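Local coordinates for D-ribulose-5-phosphate 3-epimerase, putative (Plasmodium falciparum, PDB 1TQX), which probably interconverts D-ribulose 5-phosphate and D-xylulose 5-phosphate with the help of one bound divalent metal ion, which is zinc in this crystal, at residues Leu4-Ser15 and Asn196-Phe205; Asn140-Glu148 and Met160-Arg168. All coordinates share one frame; numbering follows the deposited sequence.

Interaction 1: residues Leu4-Ser15 and Asn196-Phe205. With SO4 (sulfate ion), chain C.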
# COMPACT_ATOMS: atom_id res chain seq x y z
N LEU A 4 16.59 -3.12 0.35
CA LEU A 4 15.22 -3.46 -0.14
C LEU A 4 14.87 -4.91 0.14
O LEU A 4 15.69 -5.80 -0.05
CB LEU A 4 15.11 -3.20 -1.64
CG LEU A 4 15.13 -1.76 -2.15
CD1 LEU A 4 15.19 -1.77 -3.67
CD2 LEU A 4 13.88 -1.01 -1.68
N LYS A 5 13.64 -5.15 0.58
CA LYS A 5 13.19 -6.50 0.88
C LYS A 5 11.96 -6.84 0.04
O LYS A 5 11.22 -5.94 -0.37
CB LYS A 5 12.83 -6.61 2.37
CG LYS A 5 13.83 -5.95 3.30
CD LYS A 5 15.17 -6.67 3.32
CE LYS A 5 15.12 -7.94 4.17
NZ LYS A 5 14.89 -7.65 5.62
N ALA A 6 11.74 -8.12 -0.23
CA ALA A 6 10.57 -8.55 -0.99
C ALA A 6 9.44 -8.63 0.04
O ALA A 6 9.51 -9.42 0.96
CB ALA A 6 10.80 -9.90 -1.62
N ILE A 7 8.41 -7.81 -0.12
CA ILE A 7 7.31 -7.81 0.85
C ILE A 7 5.94 -8.08 0.25
O ILE A 7 5.54 -7.45 -0.73
CB ILE A 7 7.26 -6.45 1.58
CG1 ILE A 7 8.58 -6.21 2.32
CG2 ILE A 7 6.08 -6.41 2.55
CD1 ILE A 7 8.80 -4.78 2.75
N ILE A 8 5.21 -9.02 0.85
CA ILE A 8 3.87 -9.34 0.39
C ILE A 8 2.91 -8.75 1.42
O ILE A 8 3.02 -9.04 2.62
CB ILE A 8 3.65 -10.86 0.28
CG1 ILE A 8 4.71 -11.47 -0.64
CG2 ILE A 8 2.26 -11.15 -0.26
CD1 ILE A 8 4.77 -10.84 -2.02
N ALA A 9 1.98 -7.92 0.96
CA ALA A 9 1.02 -7.28 1.85
C ALA A 9 -0.43 -7.53 1.42
O ALA A 9 -0.98 -6.77 0.63
CB ALA A 9 1.29 -5.78 1.92
N PRO A 10 -1.05 -8.60 1.93
CA PRO A 10 -2.44 -8.95 1.59
C PRO A 10 -3.38 -7.80 1.95
O PRO A 10 -3.28 -7.22 3.03
CB PRO A 10 -2.71 -10.19 2.44
CG PRO A 10 -1.33 -10.81 2.60
CD PRO A 10 -0.47 -9.60 2.86
N SER A 11 -4.29 -7.47 1.03
CA SER A 11 -5.24 -6.38 1.26
C SER A 11 -6.52 -6.95 1.87
O SER A 11 -7.28 -7.64 1.20
CB SER A 11 -5.55 -5.68 -0.06
OG SER A 11 -6.41 -4.57 0.15
N VAL A 12 -6.77 -6.63 3.15
CA VAL A 12 -7.94 -7.14 3.87
C VAL A 12 -9.30 -6.74 3.31
O VAL A 12 -10.32 -7.31 3.69
CB VAL A 12 -7.90 -6.72 5.37
CG1 VAL A 12 -6.66 -7.30 6.03
CG2 VAL A 12 -7.93 -5.20 5.51
N LEU A 13 -9.31 -5.75 2.42
CA LEU A 13 -10.55 -5.30 1.80
C LEU A 13 -11.22 -6.47 1.08
O LEU A 13 -12.45 -6.55 0.99
CB LEU A 13 -10.25 -4.18 0.79
CG LEU A 13 -11.41 -3.42 0.15
CD1 LEU A 13 -11.97 -2.41 1.13
CD2 LEU A 13 -10.90 -2.70 -1.10
N ALA A 14 -10.39 -7.38 0.57
CA ALA A 14 -10.87 -8.56 -0.16
C ALA A 14 -11.22 -9.77 0.72
O ALA A 14 -11.65 -10.80 0.21
CB ALA A 14 -9.83 -8.96 -1.21
N SER A 15 -11.05 -9.65 2.03
CA SER A 15 -11.35 -10.76 2.93
C SER A 15 -12.73 -10.60 3.55
O SER A 15 -13.49 -9.71 3.18
CB SER A 15 -10.32 -10.82 4.06
OG SER A 15 -10.53 -9.77 4.99
N ASN A 196 8.91 -3.81 -5.21
CA ASN A 196 9.39 -4.74 -4.19
C ASN A 196 8.35 -5.04 -3.11
O ASN A 196 8.54 -5.93 -2.28
CB ASN A 196 10.69 -4.25 -3.54
CG ASN A 196 10.52 -2.95 -2.77
OD1 ASN A 196 10.25 -1.90 -3.35
ND2 ASN A 196 10.68 -3.02 -1.45
N ILE A 197 7.24 -4.30 -3.12
CA ILE A 197 6.17 -4.53 -2.16
C ILE A 197 4.91 -4.80 -2.98
O ILE A 197 4.52 -4.00 -3.82
CB ILE A 197 5.95 -3.31 -1.25
CG1 ILE A 197 7.27 -2.96 -0.53
CG2 ILE A 197 4.86 -3.62 -0.22
CD1 ILE A 197 7.15 -1.82 0.45
N ILE A 198 4.28 -5.93 -2.71
CA ILE A 198 3.10 -6.33 -3.46
C ILE A 198 1.81 -6.37 -2.66
O ILE A 198 1.68 -7.14 -1.71
CB ILE A 198 3.31 -7.74 -4.07
CG1 ILE A 198 4.65 -7.77 -4.82
CG2 ILE A 198 2.13 -8.11 -4.96
CD1 ILE A 198 4.75 -6.79 -5.98
N VAL A 199 0.84 -5.54 -3.05
CA VAL A 199 -0.45 -5.55 -2.38
C VAL A 199 -1.38 -6.41 -3.22
O VAL A 199 -1.59 -6.13 -4.40
CB VAL A 199 -1.04 -4.13 -2.26
CG1 VAL A 199 -2.47 -4.20 -1.73
CG2 VAL A 199 -0.18 -3.28 -1.35
N ALA A 200 -1.93 -7.46 -2.63
CA ALA A 200 -2.82 -8.35 -3.36
C ALA A 200 -4.05 -8.66 -2.51
O ALA A 200 -3.93 -9.01 -1.34
CB ALA A 200 -2.09 -9.65 -3.72
N GLY A 201 -5.22 -8.54 -3.12
CA GLY A 201 -6.44 -8.82 -2.39
C GLY A 201 -7.09 -10.11 -2.84
O GLY A 201 -6.91 -11.17 -2.24
N THR A 202 -7.86 -10.01 -3.92
CA THR A 202 -8.56 -11.15 -4.48
C THR A 202 -7.70 -12.39 -4.71
O THR A 202 -8.09 -13.50 -4.32
CB THR A 202 -9.22 -10.77 -5.82
OG1 THR A 202 -10.05 -9.62 -5.65
CG2 THR A 202 -10.07 -11.93 -6.34
N SER A 203 -6.54 -12.20 -5.32
CA SER A 203 -5.65 -13.32 -5.64
C SER A 203 -5.15 -14.12 -4.44
O SER A 203 -4.73 -15.27 -4.59
CB SER A 203 -4.45 -12.84 -6.47
OG SER A 203 -3.53 -12.10 -5.70
N ILE A 204 -5.19 -13.51 -3.26
CA ILE A 204 -4.75 -14.21 -2.05
C ILE A 204 -5.95 -14.72 -1.24
O ILE A 204 -6.01 -15.91 -0.91
CB ILE A 204 -3.87 -13.30 -1.17
CG1 ILE A 204 -2.51 -13.08 -1.85
CG2 ILE A 204 -3.67 -13.92 0.21
CD1 ILE A 204 -1.57 -12.14 -1.10
N PHE A 205 -6.90 -13.85 -0.95
CA PHE A 205 -8.06 -14.26 -0.15
C PHE A 205 -9.04 -15.19 -0.85
O PHE A 205 -9.88 -15.81 -0.20
CB PHE A 205 -8.79 -13.03 0.40
CG PHE A 205 -8.04 -12.34 1.51
CD1 PHE A 205 -7.31 -11.18 1.26
CD2 PHE A 205 -8.01 -12.89 2.79
CE1 PHE A 205 -6.55 -10.58 2.28
CE2 PHE A 205 -7.25 -12.30 3.82
CZ PHE A 205 -6.52 -11.15 3.56
S SO4 C . -7.24 -6.49 -5.87
O1 SO4 C . -6.18 -6.59 -4.86
O2 SO4 C . -7.40 -5.08 -6.28
O3 SO4 C . -6.87 -7.27 -7.06
O4 SO4 C . -8.51 -7.01 -5.32
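Ile7 and Ile198 are joined through their backbones, Ile198 N giving its hydrogen to Ile7 O at 2.8 Å, in the parallel ladder that closes the TIM barrel between its first and last strands. Side by side and pointing the same way, Ile7 meets Ile197 on one face of the sheet and Ile8 meets Ile198 on the other; beta-branched chains suit such strand rows. Before the ladder, Asn196 ND2 donates to Lys5 O at 3.2 Å, the acceptor lying in the amide plane. Its chi1 of 64° brings the amide back alongside Lys5; Ile176 N gives to OD1 and Asn175 OD1 accepts from ND2, fixing both ends. Beyond the strands Phe205 can be followed outward. Its CB rests 3.6 Å from Ala14 O, CD1 and CE1 pass close to Ser11 O, CE1 and CZ reach Pro10 CB, and CG, CD2 and CE2 lie under Ser15 CB. That carbon sits over one face of the Phe205 ring, 3.5 Å from its centroid, a CH-pi contact; Ser15 OG turns to Val12 O instead. Gly201, the N-cap, has no CB to crowd Ala14 or the sulfate, whose O1 takes a weak bond from Gly201 N. Thr202 OG1 donates to sulfate O4 at 3.0 Å. Neutral donors, here and at Gly153 N, thus receive a sulfate probably from the crystallisation liquor, consistent with a site for the substrate's phosphate.

Interaction 2: residues Asn140-Glu148 and Met160-Arg168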
# COMPACT_ATOMS: atom_id res chain seq x y z
N ASN A 140 9.17 6.84 2.58
CA ASN A 140 9.67 5.47 2.66
C ASN A 140 9.13 4.61 1.52
O ASN A 140 9.82 3.69 1.05
CB ASN A 140 9.23 4.82 3.98
CG ASN A 140 9.85 5.49 5.20
OD1 ASN A 140 10.99 5.23 5.55
ND2 ASN A 140 9.08 6.37 5.83
N THR A 141 7.92 4.91 1.08
CA THR A 141 7.27 4.12 0.03
C THR A 141 6.39 4.94 -0.91
O THR A 141 5.72 5.88 -0.48
CB THR A 141 6.32 3.06 0.66
OG1 THR A 141 7.01 2.30 1.65
CG2 THR A 141 5.77 2.13 -0.43
N VAL A 142 6.41 4.58 -2.18
CA VAL A 142 5.55 5.22 -3.17
C VAL A 142 4.61 4.10 -3.61
O VAL A 142 5.06 3.05 -4.05
CB VAL A 142 6.31 5.75 -4.40
CG1 VAL A 142 5.31 6.21 -5.46
CG2 VAL A 142 7.19 6.92 -4.00
N LEU A 143 3.31 4.33 -3.47
CA LEU A 143 2.31 3.33 -3.85
C LEU A 143 1.75 3.70 -5.22
O LEU A 143 0.98 4.64 -5.35
CB LEU A 143 1.19 3.30 -2.80
CG LEU A 143 0.15 2.16 -2.80
CD1 LEU A 143 -0.76 2.34 -1.58
CD2 LEU A 143 -0.67 2.18 -4.07
N VAL A 144 2.17 2.95 -6.24
CA VAL A 144 1.72 3.16 -7.61
C VAL A 144 0.43 2.37 -7.81
O VAL A 144 0.46 1.14 -7.86
CB VAL A 144 2.78 2.68 -8.63
CG1 VAL A 144 2.24 2.79 -10.05
CG2 VAL A 144 4.06 3.49 -8.49
N MET A 145 -0.70 3.06 -7.91
CA MET A 145 -1.97 2.38 -8.13
C MET A 145 -1.94 1.78 -9.53
O MET A 145 -1.62 2.48 -10.50
CB MET A 145 -3.16 3.35 -8.04
CG MET A 145 -3.47 3.88 -6.65
SD MET A 145 -3.83 2.57 -5.45
CE MET A 145 -5.25 1.77 -6.17
N THR A 146 -2.26 0.50 -9.64
CA THR A 146 -2.28 -0.16 -10.95
C THR A 146 -3.73 -0.37 -11.38
O THR A 146 -4.02 -1.11 -12.32
CB THR A 146 -1.51 -1.49 -10.93
OG1 THR A 146 -1.88 -2.26 -9.78
CG2 THR A 146 -0.01 -1.23 -10.91
N VAL A 147 -4.63 0.31 -10.67
CA VAL A 147 -6.06 0.27 -10.96
C VAL A 147 -6.69 1.54 -10.40
O VAL A 147 -6.08 2.21 -9.56
CB VAL A 147 -6.73 -0.97 -10.31
CG1 VAL A 147 -6.98 -0.72 -8.82
CG2 VAL A 147 -8.01 -1.27 -11.02
N GLU A 148 -7.88 1.89 -10.87
CA GLU A 148 -8.58 3.08 -10.38
C GLU A 148 -9.02 2.73 -8.95
O GLU A 148 -9.85 1.85 -8.74
CB GLU A 148 -9.80 3.37 -11.26
CG GLU A 148 -9.46 3.60 -12.73
CD GLU A 148 -10.61 3.33 -13.68
OE1 GLU A 148 -11.68 3.97 -13.54
OE2 GLU A 148 -10.45 2.47 -14.58
N MET A 160 1.00 1.07 -16.36
CA MET A 160 1.50 1.79 -15.19
C MET A 160 2.94 1.37 -14.89
O MET A 160 3.60 1.97 -14.04
CB MET A 160 0.62 1.50 -13.96
CG MET A 160 -0.78 2.09 -14.04
SD MET A 160 -0.76 3.89 -14.04
CE MET A 160 -0.90 4.28 -15.81
N MET A 161 3.43 0.35 -15.59
CA MET A 161 4.78 -0.13 -15.34
C MET A 161 5.86 0.90 -15.63
O MET A 161 6.96 0.82 -15.09
CB MET A 161 5.05 -1.41 -16.14
CG MET A 161 4.24 -2.60 -15.66
SD MET A 161 4.41 -2.90 -13.88
CE MET A 161 3.01 -1.96 -13.24
N GLY A 162 5.55 1.87 -16.49
CA GLY A 162 6.51 2.91 -16.80
C GLY A 162 6.83 3.72 -15.56
O GLY A 162 7.97 4.14 -15.35
N LYS A 163 5.81 3.94 -14.72
CA LYS A 163 6.00 4.70 -13.49
C LYS A 163 6.94 3.95 -12.56
O LYS A 163 7.82 4.55 -11.93
CB LYS A 163 4.66 4.93 -12.78
CG LYS A 163 3.64 5.71 -13.59
CD LYS A 163 2.41 6.02 -12.76
CE LYS A 163 1.36 6.77 -13.56
NZ LYS A 163 0.16 7.07 -12.71
N VAL A 164 6.74 2.64 -12.47
CA VAL A 164 7.57 1.79 -11.62
C VAL A 164 9.03 1.84 -12.05
O VAL A 164 9.92 2.02 -11.22
CB VAL A 164 7.07 0.32 -11.64
CG1 VAL A 164 7.95 -0.55 -10.75
CG2 VAL A 164 5.61 0.26 -11.16
N SER A 165 9.29 1.68 -13.35
CA SER A 165 10.67 1.72 -13.85
C SER A 165 11.32 3.08 -13.58
O SER A 165 12.48 3.15 -13.19
CB SER A 165 10.72 1.41 -15.35
OG SER A 165 10.40 0.06 -15.59
N PHE A 166 10.56 4.15 -13.79
CA PHE A 166 11.07 5.50 -13.55
C PHE A 166 11.57 5.64 -12.11
O PHE A 166 12.68 6.11 -11.88
CB PHE A 166 9.96 6.53 -13.79
CG PHE A 166 10.35 7.93 -13.38
CD1 PHE A 166 11.10 8.74 -14.24
CD2 PHE A 166 9.98 8.44 -12.14
CE1 PHE A 166 11.48 10.03 -13.86
CE2 PHE A 166 10.36 9.73 -11.75
CZ PHE A 166 11.11 10.52 -12.61
N LEU A 167 10.74 5.24 -11.15
CA LEU A 167 11.08 5.34 -9.74
C LEU A 167 12.28 4.49 -9.33
O LEU A 167 13.17 4.97 -8.63
CB LEU A 167 9.86 4.98 -8.88
CG LEU A 167 8.67 5.93 -8.94
CD1 LEU A 167 7.44 5.28 -8.34
CD2 LEU A 167 9.00 7.22 -8.21
N ARG A 168 12.31 3.23 -9.75
CA ARG A 168 13.42 2.36 -9.38
C ARG A 168 14.75 2.85 -9.94
O ARG A 168 15.78 2.77 -9.28
CB ARG A 168 13.17 0.92 -9.87
CG ARG A 168 14.32 -0.04 -9.55
CD ARG A 168 14.61 -0.07 -8.05
NE ARG A 168 13.48 -0.58 -7.28
CZ ARG A 168 13.05 -0.05 -6.13
NH1 ARG A 168 13.66 1.02 -5.64
NH2 ARG A 168 12.03 -0.59 -5.49
O HOH W 1 -0.44 5.06 -10.60
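Strand 141-145 and helix 161-168 run nearly antiparallel, at 161° with axes 9.1 Å apart, bringing the CA atoms of Val144 and Val164 to 7.2 Å. This is one strand-helix pair of the TIM barrel, the first half of a beta-alpha-beta unit that continues into strand 175-179. Val142 and Val144, two residues apart, both face the helix, and Leu167 serves them with one methyl: its CD1 lies 3.7 Å from Val142 CG1 and 3.8 Å from Val144 CG2. Short branched valines keep the strand surface low, while the longer leucine reaches down to it. With CG1 anti to its backbone N (chi1 175°), Val144 turns that methyl toward Val164 CG2, the CB of Met160 and the aliphatic CD of Lys163. Farther along, Thr146 shows two characters. Its CG2 touches Met161 CE at 3.9 Å and also meets Met160 CB, whereas OG1 bonds to Gly180 O. Unbranched, flexible methionine suits this end: the chain of Met160, bent at chi2 and chi3, lays its CG 3.7 Å from Met145 O. Met145 sends its side chain the other way, toward the metal-binding His70 and Asp179. Extended Lys163 carries its ammonium past the apolar layer to Thr125 O and Pro123 O, and there NZ also donates to a water, 3.0 Å away, which in turn donates to Met145 O at 2.8 Å.

Both interactions belong to the same barrel and are largely buried, but they hold different layers. Interaction 1 joins neighbouring strands within the sheet, so backbone hydrogen bonds dominate, and its far end opens into the partly exposed, polar anion site. Interaction 2 fastens a helix to the outside of the sheet through methyl and methylene contacts, with its polar link between the segments made through a water. Val199 and Ser11 in interaction 1 and Met145 in interaction 2 come near the zinc site. At the other end of the barrel the two interactions touch: Arg168 of the helix packs against Leu4 and Asn196, and Ile197 approaches Thr141.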